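Local coordinates for lambda integrase (Enterobacteria phage lambda, PDB 1AE9), which carries out site-specific recombination that integrates phage DNA into the host genome and, together with excisionase, excises the prophage; the chain here is its catalytic core, at the interface of chains A and B and the interface of chains A and C. Residues are numbered along the deposited sequence; one frame, centred on the assembly and turned at random. Chains: chain A/B/C, Lambda integrase.

Contact 1: the interface of chains A and B. Residues chain A 6-7, 10-11; chain B 13, 81, 85.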
ATOM      1  N   ALA A   6     -14.487  20.299 -13.971  1.00 18.22           N
ATOM      2  CA  ALA A   6     -14.070  21.382 -13.089  1.00 17.34           C
ATOM      3  C   ALA A   6     -15.117  21.655 -12.006  1.00 17.61           C
ATOM      4  O   ALA A   6     -14.762  21.874 -10.846  1.00 16.99           O
ATOM      5  CB  ALA A   6     -13.801  22.650 -13.895  1.00 17.77           C
ATOM      6  N   ASP A   7     -16.400  21.652 -12.377  1.00 17.34           N
ATOM      7  CA  ASP A   7     -17.467  21.906 -11.407  1.00 18.15           C
ATOM      8  C   ASP A   7     -17.522  20.778 -10.357  1.00 17.90           C
ATOM      9  O   ASP A   7     -17.741  21.036  -9.167  1.00 17.92           O
ATOM     10  CB  ASP A   7     -18.829  22.085 -12.112  1.00 19.02           C
ATOM     11  CG  ASP A   7     -19.880  22.782 -11.226  1.00 20.70           C
ATOM     12  OD1 ASP A   7     -19.691  23.962 -10.857  1.00 21.30           O
ATOM     13  OD2 ASP A   7     -20.910  22.157 -10.900  1.00 20.15           O
ATOM     14  N   LEU A  10     -14.861  21.130  -7.702  1.00 16.33           N
ATOM     15  CA  LEU A  10     -15.249  22.093  -6.675  1.00 15.08           C
ATOM     16  C   LEU A  10     -16.213  21.511  -5.637  1.00 15.08           C
ATOM     17  O   LEU A  10     -16.157  21.881  -4.457  1.00 15.55           O
ATOM     18  CB  LEU A  10     -15.817  23.370  -7.318  1.00 15.17           C
ATOM     19  CG  LEU A  10     -14.777  24.231  -8.058  1.00 15.48           C
ATOM     20  CD1 LEU A  10     -15.438  25.394  -8.784  1.00 14.50           C
ATOM     21  CD2 LEU A  10     -13.738  24.752  -7.083  1.00 14.55           C
ATOM     22  N   LYS A  11     -17.090  20.598  -6.058  1.00 15.24           N
ATOM     23  CA  LYS A  11     -18.033  19.968  -5.118  1.00 15.23           C
ATOM     24  C   LYS A  11     -17.241  19.099  -4.133  1.00 15.45           C
ATOM     25  O   LYS A  11     -17.488  19.123  -2.922  1.00 15.64           O
ATOM     26  CB  LYS A  11     -19.065  19.109  -5.860  1.00 14.79           C
ATOM     27  CG  LYS A  11     -19.864  19.845  -6.924  1.00 16.36           C
ATOM     28  CD  LYS A  11     -20.610  21.045  -6.355  1.00 18.51           C
ATOM     29  CE  LYS A  11     -21.509  21.680  -7.411  1.00 19.39           C
ATOM     30  NZ  LYS A  11     -22.149  22.920  -6.917  1.00 19.81           N
TER
ATOM     31  N   TYR B  13     -29.119  25.465  -1.358  1.00 17.81           N
ATOM     32  CA  TYR B  13     -28.540  25.312  -2.682  1.00 16.00           C
ATOM     33  C   TYR B  13     -29.053  24.003  -3.285  1.00 17.56           C
ATOM     34  O   TYR B  13     -29.404  23.941  -4.472  1.00 16.25           O
ATOM     35  CB  TYR B  13     -27.013  25.298  -2.578  1.00 16.18           C
ATOM     36  CG  TYR B  13     -26.295  25.340  -3.909  1.00 16.46           C
ATOM     37  CD1 TYR B  13     -26.064  24.176  -4.634  1.00 15.87           C
ATOM     38  CD2 TYR B  13     -25.842  26.552  -4.440  1.00 16.35           C
ATOM     39  CE1 TYR B  13     -25.405  24.211  -5.855  1.00 17.62           C
ATOM     40  CE2 TYR B  13     -25.176  26.598  -5.658  1.00 15.07           C
ATOM     41  CZ  TYR B  13     -24.962  25.428  -6.360  1.00 16.30           C
ATOM     42  OH  TYR B  13     -24.300  25.460  -7.568  1.00 16.19           O
ATOM     43  N   GLU B  81     -14.832  30.389 -12.016  1.00 18.34           N
ATOM     44  CA  GLU B  81     -15.665  29.265 -12.432  1.00 17.06           C
ATOM     45  C   GLU B  81     -17.142  29.652 -12.444  1.00 16.13           C
ATOM     46  O   GLU B  81     -17.881  29.278 -13.349  1.00 14.86           O
ATOM     47  CB  GLU B  81     -15.425  28.066 -11.514  1.00 17.29           C
ATOM     48  CG  GLU B  81     -15.837  26.733 -12.118  1.00 19.20           C
ATOM     49  CD  GLU B  81     -17.205  26.252 -11.676  1.00 20.02           C
ATOM     50  OE1 GLU B  81     -17.798  26.835 -10.740  1.00 21.34           O
ATOM     51  OE2 GLU B  81     -17.671  25.256 -12.264  1.00 21.70           O
ATOM     52  N   LYS B  85     -19.668  29.975 -15.687  1.00 18.37           N
ATOM     53  CA  LYS B  85     -20.992  29.370 -15.722  1.00 18.97           C
ATOM     54  C   LYS B  85     -22.062  30.410 -16.049  1.00 18.96           C
ATOM     55  O   LYS B  85     -22.984  30.133 -16.808  1.00 19.76           O
ATOM     56  CB  LYS B  85     -21.313  28.657 -14.402  1.00 17.76           C
ATOM     57  CG  LYS B  85     -20.564  27.336 -14.220  1.00 18.31           C
ATOM     58  CD  LYS B  85     -21.190  26.453 -13.136  1.00 17.01           C
ATOM     59  CE  LYS B  85     -21.114  27.102 -11.759  1.00 18.33           C
ATOM     60  NZ  LYS B  85     -21.757  26.258 -10.706  1.00 19.29           N
TER
HETATM   61  O   HOH W   1     -23.161  23.324  -9.637  1.00 28.20           O

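Contact 2: the interface of chains A and C. Residues chain A 111, 114-115, 117-118; chain C 39, 42, 56, 58.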
ATOM      1  N   ARG A 111      -7.247   7.508  -0.959  1.00 17.20           N
ATOM      2  CA  ARG A 111      -8.242   7.077   0.019  1.00 18.32           C
ATOM      3  C   ARG A 111      -9.025   8.259   0.583  1.00 17.46           C
ATOM      4  O   ARG A 111     -10.257   8.225   0.650  1.00 16.92           O
ATOM      5  CB  ARG A 111      -7.544   6.309   1.148  1.00 20.56           C
ATOM      6  CG  ARG A 111      -8.445   5.476   2.041  1.00 26.27           C
ATOM      7  CD  ARG A 111      -7.593   4.578   2.957  1.00 31.37           C
ATOM      8  NE  ARG A 111      -6.628   3.780   2.188  1.00 35.86           N
ATOM      9  CZ  ARG A 111      -5.321   3.679   2.448  1.00 37.79           C
ATOM     10  NH1 ARG A 111      -4.777   4.314   3.480  1.00 37.16           N
ATOM     11  NH2 ARG A 111      -4.541   2.956   1.646  1.00 37.58           N
ATOM     12  N   MET A 114     -11.191   9.795  -2.116  1.00 15.00           N
ATOM     13  CA  MET A 114     -12.358   8.948  -2.317  1.00 15.84           C
ATOM     14  C   MET A 114     -13.442   9.246  -1.271  1.00 16.51           C
ATOM     15  O   MET A 114     -14.639   9.293  -1.598  1.00 15.57           O
ATOM     16  CB  MET A 114     -11.937   7.471  -2.302  1.00 15.54           C
ATOM     17  CG  MET A 114     -13.073   6.459  -2.273  1.00 15.92           C
ATOM     18  SD  MET A 114     -13.721   6.198  -0.605  1.00 20.87           S
ATOM     19  CE  MET A 114     -12.294   5.342   0.187  1.00 15.39           C
ATOM     20  N   ARG A 115     -13.026   9.481  -0.024  1.00 15.56           N
ATOM     21  CA  ARG A 115     -13.976   9.787   1.041  1.00 14.82           C
ATOM     22  C   ARG A 115     -14.647  11.143   0.831  1.00 15.75           C
ATOM     23  O   ARG A 115     -15.855  11.278   1.048  1.00 15.83           O
ATOM     24  CB  ARG A 115     -13.297   9.726   2.403  1.00 15.20           C
ATOM     25  CG  ARG A 115     -12.837   8.339   2.756  1.00 17.45           C
ATOM     26  CD  ARG A 115     -11.962   8.333   3.989  1.00 23.09           C
ATOM     27  NE  ARG A 115     -11.423   6.999   4.235  1.00 24.68           N
ATOM     28  CZ  ARG A 115     -10.508   6.718   5.152  1.00 28.72           C
ATOM     29  NH1 ARG A 115     -10.021   7.686   5.923  1.00 30.70           N
ATOM     30  NH2 ARG A 115     -10.071   5.471   5.291  1.00 28.04           N
ATOM     31  N   ARG A 117     -15.051  12.547  -2.015  1.00 15.22           N
ATOM     32  CA  ARG A 117     -15.894  12.342  -3.187  1.00 15.18           C
ATOM     33  C   ARG A 117     -17.261  11.819  -2.758  1.00 16.83           C
ATOM     34  O   ARG A 117     -18.294  12.311  -3.222  1.00 17.37           O
ATOM     35  CB  ARG A 117     -15.236  11.351  -4.143  1.00 14.05           C
ATOM     36  CG  ARG A 117     -15.932  11.208  -5.477  1.00 14.63           C
ATOM     37  CD  ARG A 117     -15.360  10.028  -6.233  1.00 16.30           C
ATOM     38  NE  ARG A 117     -15.715   8.756  -5.598  1.00 18.27           N
ATOM     39  CZ  ARG A 117     -14.933   7.679  -5.568  1.00 17.11           C
ATOM     40  NH1 ARG A 117     -13.731   7.711  -6.126  1.00 16.64           N
ATOM     41  NH2 ARG A 117     -15.390   6.541  -5.053  1.00 16.15           N
ATOM     42  N   LYS A 118     -17.271  10.813  -1.886  1.00 16.98           N
ATOM     43  CA  LYS A 118     -18.530  10.258  -1.395  1.00 16.35           C
ATOM     44  C   LYS A 118     -19.315  11.319  -0.630  1.00 16.71           C
ATOM     45  O   LYS A 118     -20.521  11.459  -0.815  1.00 17.76           O
ATOM     46  CB  LYS A 118     -18.282   9.057  -0.478  1.00 15.95           C
ATOM     47  CG  LYS A 118     -17.809   7.819  -1.190  1.00 16.71           C
ATOM     48  CD  LYS A 118     -17.584   6.692  -0.202  1.00 16.94           C
ATOM     49  CE  LYS A 118     -17.070   5.468  -0.907  1.00 19.76           C
ATOM     50  NZ  LYS A 118     -16.877   4.364   0.060  1.00 21.06           N
TER
ATOM     51  N   ASP C  39     -13.995  -1.990   0.733  1.00 15.73           N
ATOM     52  CA  ASP C  39     -15.208  -1.501   1.371  1.00 15.69           C
ATOM     53  C   ASP C  39     -15.372  -2.001   2.803  1.00 16.43           C
ATOM     54  O   ASP C  39     -15.900  -1.279   3.647  1.00 15.83           O
ATOM     55  CB  ASP C  39     -16.439  -1.816   0.521  1.00 17.15           C
ATOM     56  CG  ASP C  39     -16.397  -1.124  -0.828  1.00 17.84           C
ATOM     57  OD1 ASP C  39     -15.998   0.058  -0.877  1.00 18.50           O
ATOM     58  OD2 ASP C  39     -16.732  -1.765  -1.843  1.00 18.99           O
ATOM     59  N   GLU C  42     -13.635   0.279   5.035  1.00 17.33           N
ATOM     60  CA  GLU C  42     -14.249   1.607   5.114  1.00 18.19           C
ATOM     61  C   GLU C  42     -15.502   1.687   6.008  1.00 19.21           C
ATOM     62  O   GLU C  42     -15.832   2.759   6.530  1.00 19.68           O
ATOM     63  CB  GLU C  42     -14.585   2.112   3.704  1.00 19.23           C
ATOM     64  CG  GLU C  42     -13.367   2.471   2.849  1.00 20.07           C
ATOM     65  CD  GLU C  42     -12.534   3.588   3.464  1.00 22.60           C
ATOM     66  OE1 GLU C  42     -13.112   4.655   3.780  1.00 19.83           O
ATOM     67  OE2 GLU C  42     -11.307   3.400   3.637  1.00 24.36           O
ATOM     68  N   GLU C  56     -21.545   2.263   0.127  1.00 18.66           N
ATOM     69  CA  GLU C  56     -21.359   2.826  -1.201  1.00 18.81           C
ATOM     70  C   GLU C  56     -20.024   2.253  -1.629  1.00 19.34           C
ATOM     71  O   GLU C  56     -18.982   2.576  -1.053  1.00 21.08           O
ATOM     72  CB  GLU C  56     -21.275   4.345  -1.236  1.00 19.31           C
ATOM     73  CG  GLU C  56     -20.978   4.793  -2.670  1.00 19.56           C
ATOM     74  CD  GLU C  56     -20.961   6.289  -2.875  1.00 20.57           C
ATOM     75  OE1 GLU C  56     -21.405   7.034  -1.983  1.00 23.13           O
ATOM     76  OE2 GLU C  56     -20.501   6.717  -3.953  1.00 21.28           O
ATOM     77  N   SER C  58     -16.672   1.788  -3.105  1.00 20.40           N
ATOM     78  CA  SER C  58     -15.618   2.723  -3.485  1.00 21.74           C
ATOM     79  C   SER C  58     -15.276   2.708  -4.969  1.00 22.09           C
ATOM     80  O   SER C  58     -15.116   3.759  -5.590  1.00 22.66           O
ATOM     81  CB  SER C  58     -14.346   2.437  -2.667  1.00 19.90           C
ATOM     82  OG  SER C  58     -14.570   2.596  -1.272  1.00 23.01           O
TER
HETATM   83  O   HOH W   2     -18.055   5.410  -4.632  1.00 16.95           O
HETATM   84  O   HOH W   3     -18.639   8.622  -4.808  1.00 17.46           O
HETATM   85  O   HOH W   4     -15.596   5.435   2.400  1.00 19.20           O

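Contact 1: the interface of chains A and B
The ammonium NZ of B:Lys85 forms a salt bridge and hydrogen bond to carboxylate oxygen OD1 of A:Asp7 at 3.1 Å. NZ comes from the syn side, but 31° out of the carboxylate plane. The side chain of B:Lys85 crosses that of A:Asp7 at about a right angle. It is bent at chi3 (-64°), which turns its tip toward the acid. A second carboxylate is a close neighbour. OE2 of B:Glu81 lies 2.8 Å from OD1 of A:Asp7, with the two planes 18° apart. This approach is doubtful. It is a clash of two acceptors unless one acid carries a proton, which the structure does not show. The methyl CD1 of A:Leu10 meets B:Glu81 tip to tip, 3.5 Å from its carboxyl carbon CD. The other oxygen of A:Asp7, OD2, is 2.8 Å from water 1. That water also joins NZ of A:Lys11, at 2.9 Å, to the phenol OH of B:Tyr13, at 3.2 Å. The A:Lys11 and B:Tyr13 side chains cross roughly at right angles. The patch is small and largely polar. It is a contact of the deposited assembly and may not be a biological one. In the catalytic core, helix 6-15 of chain A supplies one side. Helices 6-15 and 79-90 of chain B supply the other, so the pairing is not symmetric.

Contact 2: the interface of chains A and C
The methyl CE of A:Met114 points tip to tip at C:Glu42 and lies 3.7 Å from its carboxyl carbon CD. Bends at chi2 (-82°) and chi3 turn the methyl toward C:Glu42. Nearby, the extended aliphatic chain of A:Lys118 slides past C:Glu56 in the opposite direction. Its CG is 3.9 Å from CD of that glutamate. This packing of methyl and methylenes against the glutamates is the nearest thing to an apolar centre in a mostly polar patch.

At one edge, A:Arg115 forms a salt bridge with C:Glu42, gripping the carboxylate side-on with two nitrogens. NH2 reaches OE2 at 2.9 Å in a nearly straight bond (174° at H). OE2 lies in the guanidinium plane and accepts on its syn lone pair. NE reaches OE1 on the syn side in a more bent bond, tilted from the guanidinium plane. The two planes are 36° apart, so the pair is twisted.

The ammonium NZ of A:Lys118 reaches the backbone oxygen O of C:Glu56 at 3.0 Å. It also donates to the hydroxyl OG of C:Ser58 at 3.2 Å. C:Asp39 is a second-shell residue here. Its OD1 accepts from both OG and the backbone N of C:Ser58, which holds the serine in place. Its negative charge may also favour the nearby ammonium. Water 4 links NZ of A:Lys118 to OE1 of C:Glu42.

At the other edge, NH2 of A:Arg117 meets the carbonyl O of C:Ser58 at 2.8 Å. The bond lies on an oxygen lone pair. Waters 2 and 3 connect A:Arg117 to OE2 of C:Glu56.

Thus helix 106-120 of chain A docks against helix 37-42, strand 52-56 and the loop at C:Ser58 of chain C. The contact joins two catalytic cores in the deposited assembly. Integrase is a homotetramer, but the structure alone does not show that this pairing occurs in it.

Contact 1 and contact 2 lie about 21 Å apart, measured between the centres of their C-alpha atoms. They share chain A but no residue. Chain A uses helix 6-15 in contact 1 and helix 106-120 in contact 2, so it can touch chains B and C at once. The centres are about 23 Å and 19 Å from A:Arg36, an expected active-site residue, so neither contact surrounds it. The deposited assembly holds six copies, which does not match the tetramer. Both contacts may therefore reflect crystal packing rather than the recombining complex.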